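Acetyl-CoA acetyltransferase (Bacillus anthracis, PDB 3SS6) probably catalyses the reversible thiolase reaction in which two acetyl-CoA molecules condense to acetoacetyl-CoA and free coenzyme A. Local coordinates at residues Leu189-Glu193 against Ser194-Asp198; Lys338-Val341 against Asn342-Val346. One frame throughout, in Å; residues are numbered along the deposited sequence.

Contact 1 (Leu189-Glu193 against Ser194-Asp198); sequences LKAIE and SGYFD
Lys190 meets Ser194 and Tyr196 at the C-terminal end of helix 174-194. Its chain bends at chi2 (-80°) and again at chi4, and the two bends together bring the ammonium group to both hydroxyls. NZ donates to Ser194 OG at 2.8 Å and to Tyr196 OH at 2.8 Å. One charged group thus links the last helical turn to the loop that follows. Ser194 CB also sits above one face of the Tyr196 ring, towards its rim. The carbonyl of Lys190 takes the ordinary helical bond from Ser194 N.

Ala191 does two jobs. Its O accepts from Tyr196 N at 3.0 Å, the 6→1 bond of a Schellman motif. Its CB packs against Tyr196 CD2 at 3.6 Å and lies over one face of the Phe197 ring. That CH-pi contact is 4.1 Å from CB to the ring centroid, 28° off the normal.

Ile192 gives the 5→2 bond of the motif. Gly195 N reaches Ile192 O at 3.1 Å, coming from well above the carbonyl plane, 66° out of it. Gly195 has the positive phi that ends such helices. A water extends the cap: it donates to Ile192 O and Asp198 OD1, and accepts from Phe197 N. On the apolar side, Ile192 CG1 touches Phe197 CD2 at 3.8 Å, with the two side chains slanted across each other. Beyond Gly195 the chain makes a type I turn to Asp198, closed by Asp198 N on Gly195 O.

The aromatic pair has further neighbours. Arg369 in helix 352-370 makes a cation-pi contact with Tyr196, and Arg14 in strand 7-19 makes one with Phe197. The helix end thus touches strand 7-19, helix 352-370 and the loop before helix 345-348, which holds Asn342.

Contact 2 (Lys338-Val341 against Asn342-Val346); sequences KVNV and NGSGV
Asn340 and Asn342 flank Val341 in a tight bend that leads towards helix 345-348. Asn340 O accepts from Gly343 N at 3.0 Å, closing a type I turn with Val341 and Asn342 at its corners. The donor stands above the carbonyl plane, 61° out of it.

Ser344 CB lies over the flat face of the Asn340 amide, 3.6 Å from Asn340 CG. The two polar ends are joined by a water, which donates to Asn340 OD1 at 2.8 Å and accepts from Ser344 OG at 2.7 Å. Asn340 ND2 bonds Ile317 O, and Ser344 OG bonds Glu319 N.

With chi1 at -67°, the Asn342 side chain runs back beside Val341. Its OD1 comes within 3.3 Å of Val341 O, but both are acceptors and no bond forms. Its ND2 passes 4.2 Å from Val341 CG2 and makes a weak hydrogen bond to Glu366 OE1.

Gly343 has backbone angles that call for glycine. Ser344 is the N-cap residue, but its side chain makes no capping bond. The bonds instead tie this buried turn to residues 317-319. Asn318 and Glu319 open the NEAF sequence, an active-site motif of thiolases. The polar network is therefore consistent with a second-shell support for that loop.

Overall arrangement
Contact 1 comes first along the chain and closes the turn that ends helix 174-194. Contact 2 follows much later and closes the turn ahead of helix 345-348. The two are in series, neither nested nor crossed, and their centres are 13 Å apart. They meet through Asn342 of contact 2. Its OD1 packs 3.4 Å from Tyr196 CD2, and its CB packs 3.9 Å from Phe197 CZ. Contact 1 belongs to the N-terminal thiolase domain and contact 2 to the C-terminal one, so this junction joins the two. Helix 174-194 adds direct bonds to residues 338-346, from Arg183 to Val339 O and between Ser184 OG and Ser344 N.

Contact 1 (Leu189-Glu193 against Ser194-Asp198)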
ATOM      1  N   LEU A 189      30.293 -22.818 -14.005  1.00 18.57           N
ATOM      2  CA  LEU A 189      30.964 -23.439 -12.858  1.00 18.56           C
ATOM      3  C   LEU A 189      32.439 -23.698 -13.148  1.00 21.78           C
ATOM      4  O   LEU A 189      33.297 -23.436 -12.303  1.00 21.63           O
ATOM      5  CB  LEU A 189      30.262 -24.744 -12.439  1.00 19.24           C
ATOM      6  CG  LEU A 189      28.866 -24.522 -11.833  1.00 20.97           C
ATOM      7  CD1 LEU A 189      28.037 -25.806 -11.808  1.00 21.99           C
ATOM      8  CD2 LEU A 189      28.962 -23.921 -10.431  1.00 21.03           C
ATOM      9  N   LYS A 190      32.724 -24.200 -14.347  1.00 19.69           N
ATOM     10  CA  LYS A 190      34.093 -24.473 -14.765  1.00 21.36           C
ATOM     11  C   LYS A 190      34.914 -23.185 -14.823  1.00 22.05           C
ATOM     12  O   LYS A 190      36.035 -23.141 -14.328  1.00 22.61           O
ATOM     13  CB  LYS A 190      34.100 -25.195 -16.120  1.00 21.99           C
ATOM     14  CG  LYS A 190      35.441 -25.779 -16.545  1.00 30.96           C
ATOM     15  CD  LYS A 190      36.377 -24.734 -17.134  1.00 36.70           C
ATOM     16  CE  LYS A 190      37.573 -25.413 -17.809  1.00 42.23           C
ATOM     17  NZ  LYS A 190      38.834 -24.652 -17.605  1.00 46.68           N
ATOM     18  N   ALA A 191      34.352 -22.135 -15.417  1.00 18.47           N
ATOM     19  CA  ALA A 191      35.061 -20.860 -15.501  1.00 20.96           C
ATOM     20  C   ALA A 191      35.358 -20.318 -14.111  1.00 21.25           C
ATOM     21  O   ALA A 191      36.448 -19.811 -13.840  1.00 21.89           O
ATOM     22  CB  ALA A 191      34.258 -19.848 -16.302  1.00 18.74           C
ATOM     23  N   ILE A 192      34.376 -20.417 -13.227  1.00 20.75           N
ATOM     24  CA  ILE A 192      34.558 -19.945 -11.866  1.00 22.10           C
ATOM     25  C   ILE A 192      35.693 -20.704 -11.175  1.00 22.61           C
ATOM     26  O   ILE A 192      36.590 -20.093 -10.591  1.00 25.50           O
ATOM     27  CB  ILE A 192      33.259 -20.057 -11.062  1.00 23.04           C
ATOM     28  CG1 ILE A 192      32.242 -19.032 -11.581  1.00 23.81           C
ATOM     29  CG2 ILE A 192      33.537 -19.832  -9.583  1.00 24.25           C
ATOM     30  CD1 ILE A 192      30.826 -19.269 -11.083  1.00 23.85           C
ATOM     31  N   GLU A 193      35.654 -22.029 -11.252  1.00 19.45           N
ATOM     32  CA  GLU A 193      36.669 -22.867 -10.622  1.00 22.27           C
ATOM     33  C   GLU A 193      38.069 -22.616 -11.198  1.00 24.16           C
ATOM     34  O   GLU A 193      39.065 -22.675 -10.474  1.00 24.95           O
ATOM     35  CB  GLU A 193      36.291 -24.345 -10.764  1.00 25.16           C
ATOM     36  CG  GLU A 193      37.339 -25.324 -10.252  1.00 33.61           C
ATOM     37  CD  GLU A 193      37.578 -25.222  -8.752  1.00 42.61           C
ATOM     38  OE1 GLU A 193      36.726 -24.647  -8.035  1.00 42.30           O
ATOM     39  OE2 GLU A 193      38.631 -25.718  -8.291  1.00 47.05           O
ATOM     40  N   SER A 194      38.132 -22.323 -12.494  1.00 22.64           N
ATOM     41  CA  SER A 194      39.402 -22.113 -13.179  1.00 21.80           C
ATOM     42  C   SER A 194      39.968 -20.713 -12.949  1.00 23.22           C
ATOM     43  O   SER A 194      41.105 -20.426 -13.330  1.00 24.40           O
ATOM     44  CB  SER A 194      39.250 -22.378 -14.680  1.00 23.39           C
ATOM     45  OG  SER A 194      39.062 -23.761 -14.939  1.00 26.11           O
ATOM     46  N   GLY A 195      39.170 -19.847 -12.334  1.00 23.80           N
ATOM     47  CA  GLY A 195      39.605 -18.499 -12.010  1.00 22.87           C
ATOM     48  C   GLY A 195      39.472 -17.510 -13.155  1.00 21.84           C
ATOM     49  O   GLY A 195      40.023 -16.407 -13.087  1.00 21.66           O
ATOM     50  N   TYR A 196      38.740 -17.888 -14.202  1.00 17.58           N
ATOM     51  CA  TYR A 196      38.605 -17.028 -15.381  1.00 20.06           C
ATOM     52  C   TYR A 196      38.013 -15.647 -15.063  1.00 20.60           C
ATOM     53  O   TYR A 196      38.302 -14.661 -15.760  1.00 21.42           O
ATOM     54  CB  TYR A 196      37.728 -17.687 -16.454  1.00 18.55           C
ATOM     55  CG  TYR A 196      38.286 -18.938 -17.094  1.00 20.22           C
ATOM     56  CD1 TYR A 196      39.611 -19.327 -16.902  1.00 19.63           C
ATOM     57  CD2 TYR A 196      37.487 -19.721 -17.919  1.00 20.53           C
ATOM     58  CE1 TYR A 196      40.112 -20.473 -17.503  1.00 22.01           C
ATOM     59  CE2 TYR A 196      37.979 -20.864 -18.515  1.00 22.50           C
ATOM     60  CZ  TYR A 196      39.288 -21.234 -18.307  1.00 23.59           C
ATOM     61  OH  TYR A 196      39.768 -22.379 -18.909  1.00 26.56           O
ATOM     62  N   PHE A 197      37.170 -15.578 -14.038  1.00 20.20           N
ATOM     63  CA  PHE A 197      36.460 -14.333 -13.727  1.00 16.71           C
ATOM     64  C   PHE A 197      37.143 -13.548 -12.606  1.00 17.47           C
ATOM     65  O   PHE A 197      36.679 -12.481 -12.220  1.00 18.75           O
ATOM     66  CB  PHE A 197      35.016 -14.614 -13.284  1.00 17.88           C
ATOM     67  CG  PHE A 197      34.162 -15.308 -14.317  1.00 18.93           C
ATOM     68  CD1 PHE A 197      34.414 -15.169 -15.676  1.00 22.92           C
ATOM     69  CD2 PHE A 197      33.094 -16.097 -13.916  1.00 17.52           C
ATOM     70  CE1 PHE A 197      33.600 -15.811 -16.615  1.00 26.04           C
ATOM     71  CE2 PHE A 197      32.284 -16.730 -14.840  1.00 18.87           C
ATOM     72  CZ  PHE A 197      32.533 -16.587 -16.192  1.00 22.25           C
ATOM     73  N   ASP A 198      38.227 -14.087 -12.058  1.00 17.48           N
ATOM     74  CA  ASP A 198      38.880 -13.459 -10.916  1.00 17.93           C
ATOM     75  C   ASP A 198      39.228 -11.992 -11.163  1.00 20.64           C
ATOM     76  O   ASP A 198      38.965 -11.133 -10.320  1.00 22.96           O
ATOM     77  CB  ASP A 198      40.173 -14.215 -10.583  1.00 21.00           C
ATOM     78  CG  ASP A 198      39.923 -15.531  -9.896  1.00 25.12           C
ATOM     79  OD1 ASP A 198      38.753 -15.921  -9.725  1.00 22.97           O
ATOM     80  OD2 ASP A 198      40.915 -16.190  -9.525  1.00 24.92           O
TER
HETATM   81  O   HOH W   1      36.694 -17.165 -11.560  1.00 20.92           O

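Contact 2 (Lys338-Val341 against Asn342-Val346)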
ATOM      1  N   LYS A 338      31.941 -21.393 -30.302  1.00 19.49           N
ATOM      2  CA  LYS A 338      32.459 -20.031 -30.200  1.00 19.90           C
ATOM      3  C   LYS A 338      31.549 -19.111 -29.402  1.00 20.10           C
ATOM      4  O   LYS A 338      31.867 -17.939 -29.221  1.00 20.35           O
ATOM      5  CB  LYS A 338      32.654 -19.428 -31.596  1.00 25.47           C
ATOM      6  CG  LYS A 338      33.532 -20.274 -32.481  1.00 31.33           C
ATOM      7  CD  LYS A 338      34.297 -19.451 -33.497  1.00 37.18           C
ATOM      8  CE  LYS A 338      33.378 -18.736 -34.449  1.00 38.23           C
ATOM      9  NZ  LYS A 338      34.130 -18.254 -35.662  1.00 39.08           N
ATOM     10  N   VAL A 339      30.427 -19.633 -28.920  1.00 18.04           N
ATOM     11  CA  VAL A 339      29.394 -18.775 -28.327  1.00 16.07           C
ATOM     12  C   VAL A 339      29.190 -19.040 -26.838  1.00 15.98           C
ATOM     13  O   VAL A 339      29.068 -20.183 -26.431  1.00 17.73           O
ATOM     14  CB  VAL A 339      28.031 -19.011 -29.026  1.00 15.85           C
ATOM     15  CG1 VAL A 339      26.972 -18.081 -28.437  1.00 16.70           C
ATOM     16  CG2 VAL A 339      28.160 -18.803 -30.533  1.00 16.43           C
ATOM     17  N   ASN A 340      29.136 -17.980 -26.033  1.00 15.06           N
ATOM     18  CA  ASN A 340      28.854 -18.133 -24.607  1.00 15.22           C
ATOM     19  C   ASN A 340      29.740 -19.209 -23.972  1.00 16.86           C
ATOM     20  O   ASN A 340      29.249 -20.129 -23.301  1.00 16.57           O
ATOM     21  CB  ASN A 340      27.369 -18.461 -24.407  1.00 16.52           C
ATOM     22  CG  ASN A 340      26.463 -17.331 -24.866  1.00 14.93           C
ATOM     23  OD1 ASN A 340      26.895 -16.178 -24.961  1.00 15.51           O
ATOM     24  ND2 ASN A 340      25.201 -17.648 -25.144  1.00 15.92           N
ATOM     25  N   VAL A 341      31.047 -19.082 -24.170  1.00 15.92           N
ATOM     26  CA  VAL A 341      31.945 -20.200 -23.887  1.00 18.14           C
ATOM     27  C   VAL A 341      32.166 -20.450 -22.397  1.00 18.49           C
ATOM     28  O   VAL A 341      32.671 -21.513 -22.020  1.00 19.81           O
ATOM     29  CB  VAL A 341      33.306 -20.068 -24.609  1.00 17.00           C
ATOM     30  CG1 VAL A 341      33.105 -20.003 -26.116  1.00 20.26           C
ATOM     31  CG2 VAL A 341      34.076 -18.853 -24.102  1.00 17.90           C
ATOM     32  N   ASN A 342      31.793 -19.479 -21.565  1.00 18.12           N
ATOM     33  CA  ASN A 342      31.831 -19.660 -20.112  1.00 17.10           C
ATOM     34  C   ASN A 342      30.434 -19.557 -19.514  1.00 16.38           C
ATOM     35  O   ASN A 342      30.269 -19.162 -18.362  1.00 19.05           O
ATOM     36  CB  ASN A 342      32.768 -18.644 -19.455  1.00 16.44           C
ATOM     37  CG  ASN A 342      34.219 -18.867 -19.834  1.00 17.73           C
ATOM     38  OD1 ASN A 342      34.689 -19.999 -19.874  1.00 20.76           O
ATOM     39  ND2 ASN A 342      34.928 -17.787 -20.144  1.00 17.32           N
ATOM     40  N   GLY A 343      29.429 -19.882 -20.318  1.00 16.97           N
ATOM     41  CA  GLY A 343      28.047 -19.799 -19.877  1.00 18.33           C
ATOM     42  C   GLY A 343      27.373 -18.474 -20.197  1.00 17.98           C
ATOM     43  O   GLY A 343      27.982 -17.541 -20.725  1.00 17.03           O
ATOM     44  N   SER A 344      26.090 -18.389 -19.881  1.00 14.68           N
ATOM     45  CA  SER A 344      25.378 -17.139 -20.109  1.00 14.87           C
ATOM     46  C   SER A 344      24.216 -17.005 -19.141  1.00 15.51           C
ATOM     47  O   SER A 344      24.267 -17.545 -18.036  1.00 18.03           O
ATOM     48  CB  SER A 344      24.939 -17.021 -21.575  1.00 18.34           C
ATOM     49  OG  SER A 344      24.338 -15.751 -21.839  1.00 20.53           O
ATOM     50  N   GLY A 345      23.169 -16.291 -19.554  1.00 14.43           N
ATOM     51  CA  GLY A 345      22.096 -15.921 -18.644  1.00 16.08           C
ATOM     52  C   GLY A 345      21.428 -17.036 -17.864  1.00 15.31           C
ATOM     53  O   GLY A 345      20.985 -16.819 -16.735  1.00 16.24           O
ATOM     54  N   VAL A 346      21.323 -18.226 -18.445  1.00 14.71           N
ATOM     55  CA  VAL A 346      20.653 -19.296 -17.721  1.00 13.22           C
ATOM     56  C   VAL A 346      21.473 -19.717 -16.504  1.00 15.55           C
ATOM     57  O   VAL A 346      20.940 -19.863 -15.396  1.00 17.21           O
ATOM     58  CB  VAL A 346      20.323 -20.496 -18.614  1.00 16.32           C
ATOM     59  CG1 VAL A 346      19.818 -21.659 -17.757  1.00 16.84           C
ATOM     60  CG2 VAL A 346      19.276 -20.090 -19.654  1.00 16.38           C
TER
HETATM   61  O   HOH W   2      26.029 -14.175 -23.266  1.00 15.92           O